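Local coordinates for protein glycosyltransferase (Rickettsia africae, PDB 7MI0) that probably transfers a sugar from an activated donor to an acceptor, as a family 4 glycosyltransferase of the GT-B fold, at residues V102-H106 with Y389-L393; F127-H132 with K153-V158; H227-V231 with V260-I264; F242-G248 with K272-N278. One frame throughout, in Å; residues are numbered along the deposited sequence.

Contact 1 of 4, residues V102-H106 with Y389-L393; sequences VDIVH and YKEIL
I104 and Y389 form the tightly packed part of this contact, where the C-terminal part of helix 378-393 packs against strand 104-107. The I104 side chain is aimed at the helix, its CG1 anti to the carbonyl carbon (chi1 -68°) and CD1 carried outward by a chi2 of 170°. That single methyl meets three residues of the helix: CD1 of I104 is 3.6 Å from CD1 of Y389, 3.6 Å from CG2 of I392 and 3.7 Å from CG of L393. The approach to the tyrosine ring is oblique. Two residues further along the strand, the contact becomes polar. OH of Y389 and ND1 of H106 are 2.6 Å apart in a hydrogen bond in which either may be the donor. The hydroxyl lies in the plane of the imidazole at its edge, and the two ring planes stand at 86°. The other imidazole nitrogen, NE2, bonds to OG1 of T130, so both nitrogens are held and the rotation of the ring is fixed. The arrangement fits the GT-B fold, in which the C-terminal helix crosses back to the N-terminal Rossmann-like domain; here it returns to the parallel sheet made by strands such as 22-26, 104-107 and 126-131, with I23 and L128 also touching Y389. The other end is the more open one: D103 and L393 are partly exposed, and the D103 side chain meets the helix through CB alone, 3.7 Å from CD1 of L393. The carboxylate turns to the backbone N of T22, and Y21 touches both D103 and L393.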
loop_
_atom_site.group_PDB
_atom_site.type_symbol
_atom_site.label_atom_id
_atom_site.label_comp_id
_atom_site.label_asym_id
_atom_site.label_seq_id
_atom_site.Cartn_x
_atom_site.Cartn_y
_atom_site.Cartn_z
ATOM N N VAL A 102 7.920 3.314 27.344
ATOM C CA VAL A 102 7.080 3.150 26.166
ATOM C C VAL A 102 5.636 2.963 26.595
ATOM O O VAL A 102 5.332 2.163 27.489
ATOM C CB VAL A 102 7.575 1.960 25.329
ATOM C CG1 VAL A 102 6.580 1.618 24.237
ATOM C CG2 VAL A 102 8.941 2.266 24.737
ATOM N N ASP A 103 4.735 3.706 25.954
ATOM C CA ASP A 103 3.314 3.644 26.271
ATOM C C ASP A 103 2.570 2.606 25.439
ATOM O O ASP A 103 1.635 1.970 25.936
ATOM C CB ASP A 103 2.686 5.025 26.076
ATOM C CG ASP A 103 3.182 6.032 27.091
ATOM O OD1 ASP A 103 3.096 5.736 28.304
ATOM O OD2 ASP A 103 3.670 7.110 26.683
ATOM N N ILE A 104 2.961 2.420 24.181
ATOM C CA ILE A 104 2.303 1.481 23.280
ATOM C C ILE A 104 3.371 0.785 22.454
ATOM O O ILE A 104 4.283 1.437 21.934
ATOM C CB ILE A 104 1.297 2.179 22.345
ATOM C CG1 ILE A 104 0.096 2.716 23.121
ATOM C CG2 ILE A 104 0.844 1.244 21.238
ATOM C CD1 ILE A 104 -0.789 3.599 22.275
ATOM N N VAL A 105 3.267 -0.532 22.332
ATOM C CA VAL A 105 4.035 -1.284 21.351
ATOM C C VAL A 105 3.111 -1.622 20.193
ATOM O O VAL A 105 2.050 -2.228 20.390
ATOM C CB VAL A 105 4.647 -2.554 21.960
ATOM C CG1 VAL A 105 5.269 -3.394 20.860
ATOM C CG2 VAL A 105 5.678 -2.186 23.003
ATOM N N HIS A 106 3.516 -1.230 18.989
ATOM C CA HIS A 106 2.698 -1.293 17.782
ATOM C C HIS A 106 3.352 -2.280 16.820
ATOM O O HIS A 106 4.425 -2.004 16.272
ATOM C CB HIS A 106 2.585 0.107 17.174
ATOM C CG HIS A 106 1.582 0.228 16.071
ATOM N ND1 HIS A 106 1.220 1.444 15.535
ATOM C CD2 HIS A 106 0.870 -0.707 15.398
ATOM C CE1 HIS A 106 0.329 1.255 14.578
ATOM N NE2 HIS A 106 0.100 -0.042 14.474
ATOM N N TYR A 389 -4.199 5.616 19.239
ATOM C CA TYR A 389 -3.239 5.678 20.339
ATOM C C TYR A 389 -3.885 6.276 21.579
ATOM O O TYR A 389 -3.742 5.747 22.686
ATOM C CB TYR A 389 -2.011 6.498 19.939
ATOM C CG TYR A 389 -1.106 5.834 18.925
ATOM C CD1 TYR A 389 -1.105 4.454 18.768
ATOM C CD2 TYR A 389 -0.249 6.588 18.123
ATOM C CE1 TYR A 389 -0.287 3.840 17.839
ATOM C CE2 TYR A 389 0.577 5.980 17.190
ATOM C CZ TYR A 389 0.550 4.603 17.055
ATOM O OH TYR A 389 1.360 3.979 16.140
ATOM N N LYS A 390 -4.613 7.385 21.402
ATOM C CA LYS A 390 -5.251 8.057 22.530
ATOM C C LYS A 390 -6.354 7.200 23.139
ATOM O O LYS A 390 -6.503 7.154 24.369
ATOM C CB LYS A 390 -5.805 9.409 22.086
ATOM C CG LYS A 390 -4.741 10.407 21.673
ATOM C CD LYS A 390 -5.362 11.560 20.913
ATOM C CE LYS A 390 -4.310 12.496 20.345
ATOM N NZ LYS A 390 -4.916 13.451 19.366
ATOM N N GLU A 391 -7.140 6.522 22.300
ATOM C CA GLU A 391 -8.141 5.600 22.823
ATOM C C GLU A 391 -7.485 4.499 23.644
ATOM O O GLU A 391 -7.924 4.185 24.757
ATOM C CB GLU A 391 -8.960 5.001 21.684
ATOM C CG GLU A 391 -9.912 3.915 22.159
ATOM C CD GLU A 391 -10.992 3.580 21.146
ATOM O OE1 GLU A 391 -10.909 4.062 19.988
ATOM O OE2 GLU A 391 -11.927 2.834 21.519
ATOM N N ILE A 392 -6.416 3.908 23.108
ATOM C CA ILE A 392 -5.703 2.843 23.805
ATOM C C ILE A 392 -5.120 3.339 25.122
ATOM O O ILE A 392 -5.032 2.582 26.100
ATOM C CB ILE A 392 -4.623 2.268 22.868
ATOM C CG1 ILE A 392 -5.241 1.253 21.919
ATOM C CG2 ILE A 392 -3.491 1.647 23.635
ATOM C CD1 ILE A 392 -4.249 0.682 20.950
ATOM N N LEU A 393 -4.742 4.616 25.186
ATOM C CA LEU A 393 -4.117 5.190 26.367
ATOM C C LEU A 393 -5.093 5.933 27.268
ATOM O O LEU A 393 -4.672 6.465 28.301
ATOM C CB LEU A 393 -2.980 6.127 25.956
ATOM C CG LEU A 393 -1.777 5.430 25.328
ATOM C CD1 LEU A 393 -0.649 6.410 25.098
ATOM C CD2 LEU A 393 -1.315 4.284 26.200
#

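Contact 2 of 4, residues F127-H132 with K153-V158; sequences FLTTFH and KKVVAV
T130, with OG1 anti to the carbonyl carbon (chi1 -58°), and V156, with CG1 anti to its backbone N (168°), lie side by side on one face of the sheet, pointing the same way. These torsions decide which branches meet: OG1 of T130 is 3.5 Å from CB of V156, and CG2 of T130 is 3.6 Å from CG1 of V156. Between them the backbones run parallel, as expected for the beta-alpha-beta unit of strand 126-131, helix 139-149 and strand 154-157. The amide of V156 donates to O of T129 at 2.7 Å, and N of F131 donates to O of V156. V155, with T129 and F131 on the other face, puts CB 3.6 Å from CE1 of F131, at the ring edge. Beyond the strands, CG1 of V158 lies over one face of the H132 ring, a CH-pi contact. At the opposite end the strands part, and a water bridges O of F127 to N of K154. Direct bonding is thus concentrated toward the C-terminal ends of the strands, while OG1 of T130 and NE2 of H132 turn to H106 and R108, coupling this pair to the neighbouring strand and the loop after it.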
loop_
_atom_site.group_PDB
_atom_site.type_symbol
_atom_site.label_atom_id
_atom_site.label_comp_id
_atom_site.label_asym_id
_atom_site.label_seq_id
_atom_site.Cartn_x
_atom_site.Cartn_y
_atom_site.Cartn_z
ATOM N N PHE A 127 -0.666 -2.979 23.667
ATOM C CA PHE A 127 -0.382 -3.846 22.529
ATOM C C PHE A 127 -1.346 -3.525 21.399
ATOM O O PHE A 127 -2.554 -3.751 21.528
ATOM C CB PHE A 127 -0.505 -5.314 22.945
ATOM C CG PHE A 127 -0.010 -6.293 21.921
ATOM C CD1 PHE A 127 1.307 -6.275 21.505
ATOM C CD2 PHE A 127 -0.856 -7.260 21.403
ATOM C CE1 PHE A 127 1.766 -7.188 20.567
ATOM C CE2 PHE A 127 -0.401 -8.171 20.469
ATOM C CZ PHE A 127 0.911 -8.134 20.053
ATOM N N LEU A 128 -0.816 -3.014 20.291
ATOM C CA LEU A 128 -1.615 -2.679 19.119
ATOM C C LEU A 128 -1.099 -3.452 17.918
ATOM O O LEU A 128 0.108 -3.467 17.660
ATOM C CB LEU A 128 -1.580 -1.176 18.826
ATOM C CG LEU A 128 -2.390 -0.754 17.595
ATOM C CD1 LEU A 128 -3.833 -1.229 17.718
ATOM C CD2 LEU A 128 -2.331 0.752 17.378
ATOM N N THR A 129 -2.016 -4.079 17.181
ATOM C CA THR A 129 -1.703 -4.818 15.964
ATOM C C THR A 129 -2.382 -4.155 14.772
ATOM O O THR A 129 -3.573 -3.824 14.835
ATOM C CB THR A 129 -2.168 -6.274 16.071
ATOM O OG1 THR A 129 -1.646 -6.857 17.269
ATOM C CG2 THR A 129 -1.698 -7.084 14.864
ATOM N N THR A 130 -1.627 -3.969 13.692
ATOM C CA THR A 130 -2.175 -3.573 12.401
ATOM C C THR A 130 -1.942 -4.704 11.411
ATOM O O THR A 130 -0.821 -5.210 11.295
ATOM C CB THR A 130 -1.534 -2.282 11.879
ATOM O OG1 THR A 130 -1.724 -1.226 12.829
ATOM C CG2 THR A 130 -2.163 -1.877 10.551
ATOM N N PHE A 131 -3.000 -5.099 10.705
ATOM C CA PHE A 131 -2.934 -6.138 9.682
ATOM C C PHE A 131 -2.850 -5.460 8.318
ATOM O O PHE A 131 -3.831 -4.874 7.852
ATOM C CB PHE A 131 -4.148 -7.063 9.770
ATOM C CG PHE A 131 -4.265 -7.796 11.092
ATOM C CD1 PHE A 131 -4.948 -7.230 12.161
ATOM C CD2 PHE A 131 -3.691 -9.047 11.262
ATOM C CE1 PHE A 131 -5.048 -7.900 13.373
ATOM C CE2 PHE A 131 -3.796 -9.716 12.464
ATOM C CZ PHE A 131 -4.472 -9.143 13.522
ATOM N N HIS A 132 -1.677 -5.521 7.690
ATOM C CA HIS A 132 -1.466 -4.933 6.370
ATOM C C HIS A 132 -1.834 -5.883 5.237
ATOM O O HIS A 132 -1.559 -5.579 4.071
ATOM C CB HIS A 132 -0.007 -4.496 6.201
ATOM C CG HIS A 132 0.395 -3.358 7.083
ATOM N ND1 HIS A 132 0.722 -2.115 6.590
ATOM C CD2 HIS A 132 0.534 -3.278 8.427
ATOM C CE1 HIS A 132 1.042 -1.316 7.592
ATOM N NE2 HIS A 132 0.934 -1.997 8.718
ATOM N N LYS A 153 -8.007 -5.276 23.961
ATOM C CA LYS A 153 -7.075 -4.736 22.988
ATOM C C LYS A 153 -7.843 -4.348 21.735
ATOM O O LYS A 153 -9.020 -4.686 21.570
ATOM C CB LYS A 153 -5.970 -5.748 22.663
ATOM C CG LYS A 153 -5.309 -6.322 23.911
ATOM C CD LYS A 153 -3.928 -6.887 23.635
ATOM C CE LYS A 153 -3.175 -7.107 24.929
ATOM N NZ LYS A 153 -3.929 -7.986 25.871
ATOM N N LYS A 154 -7.171 -3.612 20.855
ATOM C CA LYS A 154 -7.722 -3.249 19.560
ATOM C C LYS A 154 -6.782 -3.725 18.459
ATOM O O LYS A 154 -5.599 -3.980 18.691
ATOM C CB LYS A 154 -7.952 -1.733 19.448
ATOM C CG LYS A 154 -8.987 -1.191 20.410
ATOM C CD LYS A 154 -10.238 -0.766 19.678
ATOM C CE LYS A 154 -11.349 -0.391 20.644
ATOM N NZ LYS A 154 -11.843 -1.582 21.394
ATOM N N VAL A 155 -7.330 -3.863 17.253
ATOM C CA VAL A 155 -6.547 -4.191 16.073
ATOM C C VAL A 155 -6.934 -3.221 14.966
ATOM O O VAL A 155 -8.038 -2.673 14.947
ATOM C CB VAL A 155 -6.759 -5.646 15.612
ATOM C CG1 VAL A 155 -6.156 -6.622 16.620
ATOM C CG2 VAL A 155 -8.247 -5.916 15.412
ATOM N N VAL A 156 -6.007 -3.011 14.035
ATOM C CA VAL A 156 -6.213 -2.095 12.917
ATOM C C VAL A 156 -6.157 -2.885 11.617
ATOM O O VAL A 156 -5.219 -3.656 11.392
ATOM C CB VAL A 156 -5.178 -0.954 12.909
ATOM C CG1 VAL A 156 -5.222 -0.203 11.602
ATOM C CG2 VAL A 156 -5.431 -0.001 14.056
ATOM N N ALA A 157 -7.162 -2.695 10.770
ATOM C CA ALA A 157 -7.170 -3.220 9.415
ATOM C C ALA A 157 -6.962 -2.074 8.432
ATOM O O ALA A 157 -7.605 -1.026 8.544
ATOM C CB ALA A 157 -8.483 -3.947 9.113
ATOM N N VAL A 158 -6.051 -2.276 7.474
ATOM C CA VAL A 158 -5.733 -1.247 6.487
ATOM C C VAL A 158 -6.804 -1.102 5.423
ATOM O O VAL A 158 -6.671 -0.238 4.544
ATOM C CB VAL A 158 -4.406 -1.525 5.756
ATOM C CG1 VAL A 158 -3.260 -1.699 6.743
ATOM C CG2 VAL A 158 -4.551 -2.742 4.859
HETATM O O HOH W 1 -4.726 -2.458 22.454
#

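Contact 3 of 4, residues H227-V231 with V260-I264; sequences HLVLV and VKELI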
loop_
_atom_site.group_PDB
_atom_site.type_symbol
_atom_site.label_atom_id
_atom_site.label_comp_id
_atom_site.label_asym_id
_atom_site.label_seq_id
_atom_site.Cartn_x
_atom_site.Cartn_y
_atom_site.Cartn_z
ATOM N N HIS A 227 -0.256 -8.414 -15.757
ATOM C CA HIS A 227 0.386 -7.935 -16.977
ATOM C C HIS A 227 -0.078 -8.715 -18.198
ATOM O O HIS A 227 -0.393 -8.126 -19.237
ATOM C CB HIS A 227 1.907 -8.018 -16.837
ATOM C CG HIS A 227 2.476 -7.054 -15.843
ATOM N ND1 HIS A 227 2.412 -7.262 -14.483
ATOM C CD2 HIS A 227 3.113 -5.871 -16.013
ATOM C CE1 HIS A 227 2.988 -6.251 -13.856
ATOM N NE2 HIS A 227 3.421 -5.394 -14.762
ATOM N N LEU A 228 -0.139 -10.045 -18.088
ATOM C CA LEU A 228 -0.548 -10.862 -19.229
ATOM C C LEU A 228 -1.962 -10.518 -19.684
ATOM O O LEU A 228 -2.241 -10.484 -20.890
ATOM C CB LEU A 228 -0.441 -12.343 -18.872
ATOM C CG LEU A 228 0.956 -12.860 -18.517
ATOM C CD1 LEU A 228 0.891 -14.305 -18.045
ATOM C CD2 LEU A 228 1.893 -12.719 -19.709
ATOM N N VAL A 229 -2.866 -10.247 -18.735
ATOM C CA VAL A 229 -4.245 -9.918 -19.092
ATOM C C VAL A 229 -4.305 -8.584 -19.822
ATOM O O VAL A 229 -5.055 -8.426 -20.793
ATOM C CB VAL A 229 -5.142 -9.913 -17.840
ATOM C CG1 VAL A 229 -6.587 -9.615 -18.224
ATOM C CG2 VAL A 229 -5.044 -11.239 -17.106
ATOM N N LEU A 230 -3.519 -7.603 -19.371
ATOM C CA LEU A 230 -3.497 -6.305 -20.039
ATOM C C LEU A 230 -2.920 -6.413 -21.446
ATOM O O LEU A 230 -3.398 -5.742 -22.369
ATOM C CB LEU A 230 -2.702 -5.297 -19.205
ATOM C CG LEU A 230 -2.476 -3.910 -19.820
ATOM C CD1 LEU A 230 -3.796 -3.250 -20.185
ATOM C CD2 LEU A 230 -1.682 -3.022 -18.876
ATOM N N VAL A 231 -1.898 -7.253 -21.633
ATOM C CA VAL A 231 -1.307 -7.398 -22.960
ATOM C C VAL A 231 -2.299 -8.045 -23.919
ATOM O O VAL A 231 -2.444 -7.614 -25.069
ATOM C CB VAL A 231 0.011 -8.186 -22.880
ATOM C CG1 VAL A 231 0.539 -8.494 -24.284
ATOM C CG2 VAL A 231 1.039 -7.397 -22.084
ATOM N N VAL A 260 6.552 -11.968 -20.254
ATOM C CA VAL A 260 5.676 -10.901 -20.726
ATOM C C VAL A 260 6.262 -10.241 -21.966
ATOM O O VAL A 260 5.585 -10.107 -22.992
ATOM C CB VAL A 260 5.428 -9.876 -19.605
ATOM C CG1 VAL A 260 4.723 -8.648 -20.158
ATOM C CG2 VAL A 260 4.614 -10.504 -18.489
ATOM N N LYS A 261 7.535 -9.830 -21.894
ATOM C CA LYS A 261 8.180 -9.184 -23.034
ATOM C C LYS A 261 8.064 -10.025 -24.294
ATOM O O LYS A 261 7.962 -9.479 -25.399
ATOM C CB LYS A 261 9.652 -8.904 -22.718
ATOM N N GLU A 262 8.056 -11.353 -24.146
ATOM C CA GLU A 262 7.876 -12.234 -25.295
ATOM C C GLU A 262 6.448 -12.163 -25.827
ATOM O O GLU A 262 6.238 -12.073 -27.043
ATOM C CB GLU A 262 8.241 -13.672 -24.920
ATOM N N LEU A 263 5.454 -12.202 -24.936
ATOM C CA LEU A 263 4.067 -12.127 -25.384
ATOM C C LEU A 263 3.800 -10.819 -26.114
ATOM O O LEU A 263 3.114 -10.802 -27.142
ATOM C CB LEU A 263 3.117 -12.289 -24.197
ATOM C CG LEU A 263 1.617 -12.282 -24.511
ATOM C CD1 LEU A 263 1.291 -13.265 -25.613
ATOM C CD2 LEU A 263 0.819 -12.610 -23.266
ATOM N N ILE A 264 4.342 -9.713 -25.599
ATOM C CA ILE A 264 4.274 -8.445 -26.319
ATOM C C ILE A 264 4.920 -8.586 -27.693
ATOM O O ILE A 264 4.414 -8.062 -28.694
ATOM C CB ILE A 264 4.933 -7.325 -25.489
ATOM C CG1 ILE A 264 4.257 -7.206 -24.125
ATOM C CG2 ILE A 264 4.861 -5.995 -26.215
ATOM C CD1 ILE A 264 4.929 -6.225 -23.193
#
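L228, V231, V260 and L263 carry this contact, which is apolar throughout. Methyl-to-methyl contacts come first. CD2 of L228 is shared between two partners, lying 3.7 Å from CG2 of V260 and 3.7 Å from CD2 of L263, and in both pairs the side chains meet at a slant. The first side-chain bond of L228 does not aim straight at the other helix; CG anti to the carbonyl carbon (chi1 -62°) and an extended chi2 carry CD2 across. Contacts of a methyl with a chain carbon form the second group. CG2 of V231 is 3.8 Å from CG1 of I264, the side chains crossing at about a right angle, whereas V231 and L263 slide past each other in opposite directions, CG1 of V231 being 3.9 Å from CG of L263. H227 takes part through CB, 4.0 Å from CG2 of V260, rather than through its ring.

The helices are nearly parallel, 6° between their directions, with axes 10.2 Å apart, as for successive helices on one side of a Rossmann-like sheet. H227 and V231 touch M246 of strand 243-247, and V260 and I264 touch I275 of strand 273-276, so the valines and isoleucine fill the corner between helices and sheet, while L228 and L263, both partly exposed, lie on the outer side. With no hydrogen bond between the segments, dispersion and the burial of branched side chains hold the helices together.

Contact 4 of 4, residues F242-G248 with K272-N278; sequences FYCLMVG and KIQIFGN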
loop_
_atom_site.group_PDB
_atom_site.type_symbol
_atom_site.label_atom_id
_atom_site.label_comp_id
_atom_site.label_asym_id
_atom_site.label_seq_id
_atom_site.Cartn_x
_atom_site.Cartn_y
_atom_site.Cartn_z
ATOM N N PHE A 242 -1.977 4.125 -29.237
ATOM C CA PHE A 242 -1.744 4.344 -27.814
ATOM C C PHE A 242 -0.299 3.978 -27.504
ATOM O O PHE A 242 0.454 3.538 -28.378
ATOM C CB PHE A 242 -2.722 3.531 -26.958
ATOM C CG PHE A 242 -2.650 2.047 -27.195
ATOM C CD1 PHE A 242 -1.747 1.260 -26.495
ATOM C CD2 PHE A 242 -3.484 1.437 -28.118
ATOM C CE1 PHE A 242 -1.678 -0.105 -26.714
ATOM C CE2 PHE A 242 -3.420 0.072 -28.340
ATOM C CZ PHE A 242 -2.518 -0.700 -27.636
ATOM N N TYR A 243 0.082 4.154 -26.240
ATOM C CA TYR A 243 1.416 3.781 -25.783
ATOM C C TYR A 243 1.331 3.396 -24.315
ATOM O O TYR A 243 0.984 4.230 -23.474
ATOM C CB TYR A 243 2.414 4.921 -25.993
ATOM C CG TYR A 243 3.841 4.540 -25.684
ATOM C CD1 TYR A 243 4.488 3.549 -26.415
ATOM C CD2 TYR A 243 4.548 5.172 -24.669
ATOM C CE1 TYR A 243 5.796 3.194 -26.139
ATOM C CE2 TYR A 243 5.859 4.828 -24.389
ATOM C CZ TYR A 243 6.478 3.837 -25.127
ATOM O OH TYR A 243 7.782 3.488 -24.851
ATOM N N CYS A 244 1.648 2.143 -24.008
ATOM C CA CYS A 244 1.500 1.605 -22.663
ATOM C C CYS A 244 2.859 1.437 -22.001
ATOM O O CYS A 244 3.762 0.819 -22.573
ATOM C CB CYS A 244 0.771 0.265 -22.683
ATOM S SG CYS A 244 0.574 -0.407 -21.036
ATOM N N LEU A 245 2.987 1.970 -20.789
ATOM C CA LEU A 245 4.206 1.875 -19.996
ATOM C C LEU A 245 3.979 0.956 -18.804
ATOM O O LEU A 245 3.065 1.183 -18.001
ATOM C CB LEU A 245 4.648 3.254 -19.504
ATOM C CG LEU A 245 5.190 4.235 -20.538
ATOM C CD1 LEU A 245 5.173 5.635 -19.965
ATOM C CD2 LEU A 245 6.598 3.843 -20.943
ATOM N N MET A 246 4.815 -0.074 -18.688
ATOM C CA MET A 246 4.816 -0.978 -17.541
ATOM C C MET A 246 6.055 -0.679 -16.708
ATOM O O MET A 246 7.169 -1.055 -17.090
ATOM C CB MET A 246 4.800 -2.434 -17.994
ATOM C CG MET A 246 3.478 -2.886 -18.561
ATOM S SD MET A 246 3.628 -4.419 -19.493
ATOM C CE MET A 246 1.900 -4.847 -19.676
ATOM N N VAL A 247 5.866 -0.004 -15.576
ATOM C CA VAL A 247 6.973 0.406 -14.720
ATOM C C VAL A 247 6.825 -0.268 -13.363
ATOM O O VAL A 247 5.747 -0.237 -12.756
ATOM C CB VAL A 247 7.053 1.937 -14.582
ATOM C CG1 VAL A 247 7.391 2.563 -15.926
ATOM C CG2 VAL A 247 5.751 2.501 -14.049
ATOM N N GLY A 248 7.908 -0.874 -12.899
ATOM C CA GLY A 248 7.920 -1.628 -11.662
ATOM C C GLY A 248 9.124 -2.536 -11.623
ATOM O O GLY A 248 9.829 -2.719 -12.615
ATOM N N LYS A 272 3.991 -0.496 -28.826
ATOM C CA LYS A 272 2.910 0.084 -28.044
ATOM C C LYS A 272 2.978 -0.262 -26.565
ATOM O O LYS A 272 2.253 0.347 -25.768
ATOM C CB LYS A 272 1.547 -0.357 -28.602
ATOM C CG LYS A 272 1.249 0.191 -29.990
ATOM C CD LYS A 272 -0.186 -0.089 -30.408
ATOM C CE LYS A 272 -0.534 0.612 -31.713
ATOM N NZ LYS A 272 -1.961 0.407 -32.097
ATOM N N ILE A 273 3.808 -1.226 -26.175
ATOM C CA ILE A 273 3.992 -1.590 -24.777
ATOM C C ILE A 273 5.480 -1.794 -24.550
ATOM O O ILE A 273 6.114 -2.584 -25.259
ATOM C CB ILE A 273 3.221 -2.870 -24.400
ATOM C CG1 ILE A 273 1.842 -2.889 -25.063
ATOM C CG2 ILE A 273 3.092 -2.980 -22.886
ATOM C CD1 ILE A 273 1.165 -4.240 -25.031
ATOM N N GLN A 274 6.045 -1.084 -23.577
ATOM C CA GLN A 274 7.446 -1.268 -23.228
ATOM C C GLN A 274 7.599 -1.359 -21.716
ATOM O O GLN A 274 6.892 -0.681 -20.962
ATOM C CB GLN A 274 8.332 -0.146 -23.789
ATOM C CG GLN A 274 9.770 -0.596 -24.044
ATOM C CD GLN A 274 10.628 0.483 -24.675
ATOM O OE1 GLN A 274 10.124 1.509 -25.134
ATOM N NE2 GLN A 274 11.937 0.257 -24.698
ATOM N N ILE A 275 8.533 -2.205 -21.287
ATOM C CA ILE A 275 8.732 -2.541 -19.884
ATOM C C ILE A 275 9.959 -1.800 -19.373
ATOM O O ILE A 275 11.012 -1.801 -20.024
ATOM C CB ILE A 275 8.887 -4.061 -19.705
ATOM C CG1 ILE A 275 7.690 -4.787 -20.327
ATOM C CG2 ILE A 275 9.053 -4.420 -18.230
ATOM C CD1 ILE A 275 7.900 -6.276 -20.507
ATOM N N PHE A 276 9.827 -1.167 -18.211
ATOM C CA PHE A 276 10.898 -0.385 -17.617
ATOM C C PHE A 276 11.085 -0.784 -16.164
ATOM O O PHE A 276 10.129 -1.147 -15.474
ATOM C CB PHE A 276 10.610 1.128 -17.705
ATOM C CG PHE A 276 10.690 1.679 -19.100
ATOM C CD1 PHE A 276 9.572 1.714 -19.914
ATOM C CD2 PHE A 276 11.891 2.155 -19.600
ATOM C CE1 PHE A 276 9.648 2.213 -21.198
ATOM C CE2 PHE A 276 11.972 2.656 -20.883
ATOM C CZ PHE A 276 10.848 2.686 -21.682
ATOM N N GLY A 277 12.332 -0.715 -15.706
ATOM C CA GLY A 277 12.623 -0.875 -14.294
ATOM C C GLY A 277 11.958 0.205 -13.458
ATOM O O GLY A 277 11.363 1.157 -13.963
ATOM N N ASN A 278 12.078 0.049 -12.141
ATOM C CA ASN A 278 11.319 0.887 -11.222
ATOM C C ASN A 278 11.591 2.368 -11.472
ATOM O O ASN A 278 12.687 2.770 -11.873
ATOM C CB ASN A 278 11.643 0.530 -9.771
ATOM C CG ASN A 278 10.681 1.174 -8.788
ATOM O OD1 ASN A 278 9.595 1.629 -9.165
ATOM N ND2 ASN A 278 11.074 1.218 -7.521
#
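Strands 243-247 and 273-276 run parallel, with 20° between their directions and axes 4.9 Å apart, and the amide-to-carbonyl bonds pass alternately between them from C244 to F276. They are the two ends of the beta-alpha-beta unit through helix 254-266, in the Rossmann-like C-terminal domain expected of a GT-B enzyme. N of C244 donates to O of K272 at 2.6 Å, N of Q274 to O of C244, N of M246 to O of Q274 and N of F276 to O of M246; the last bond, from N of G248 to O of F276, is weak. On the face that looks to the helices, M246 lies across I273, its chain extended beyond CG so that SD comes 3.7 Å from CG2 of I273. I264 of helix 254-266 covers I273 and I275. The other face carries L245 and F276, where CD2 of L245 approaches CE1 of F276 at 3.5 Å, obliquely to the ring. F276 also packs edge-to-face with Y206. Nearby, OH of Y243 is 3.1 Å from OE1 of Q274, which lies in the plane of the tyrosine ring at its edge; this is a contact only, and the hydroxyl's hydrogen bond goes to the backbone O of Y206. At the start of the pair, F242 and K272 cross at about a right angle. The extended lysine chain crosses the ring with CD over one face, offset toward the rim, and NZ bonds to O of R240 and K238. CD of K272 lies 3.9 Å from the centroid of the F242 ring, 20° off its normal, in a CH-pi contact.

The four contacts divide between the two Rossmann-like halves of a GT-B chain. Contacts 1 and 2 share the N-terminal parallel sheet, their centres 12 Å apart, on the neighbouring strands 104-107 and 126-131. Contacts 3 and 4 have centres 11 Å apart in the other half, where M246, I273 and I275 of the sheet touch the two helices. Across the molecule the nearest atoms of contacts 2 and 4 are about 18 Å apart, and the centres of contacts 1 and 3 about 47 Å. Along the chain contact 2 closes before contacts 3 and 4 open, and the segments of those two alternate. Contact 1 spans all three, so the C-terminal helix returns to the N-terminal sheet.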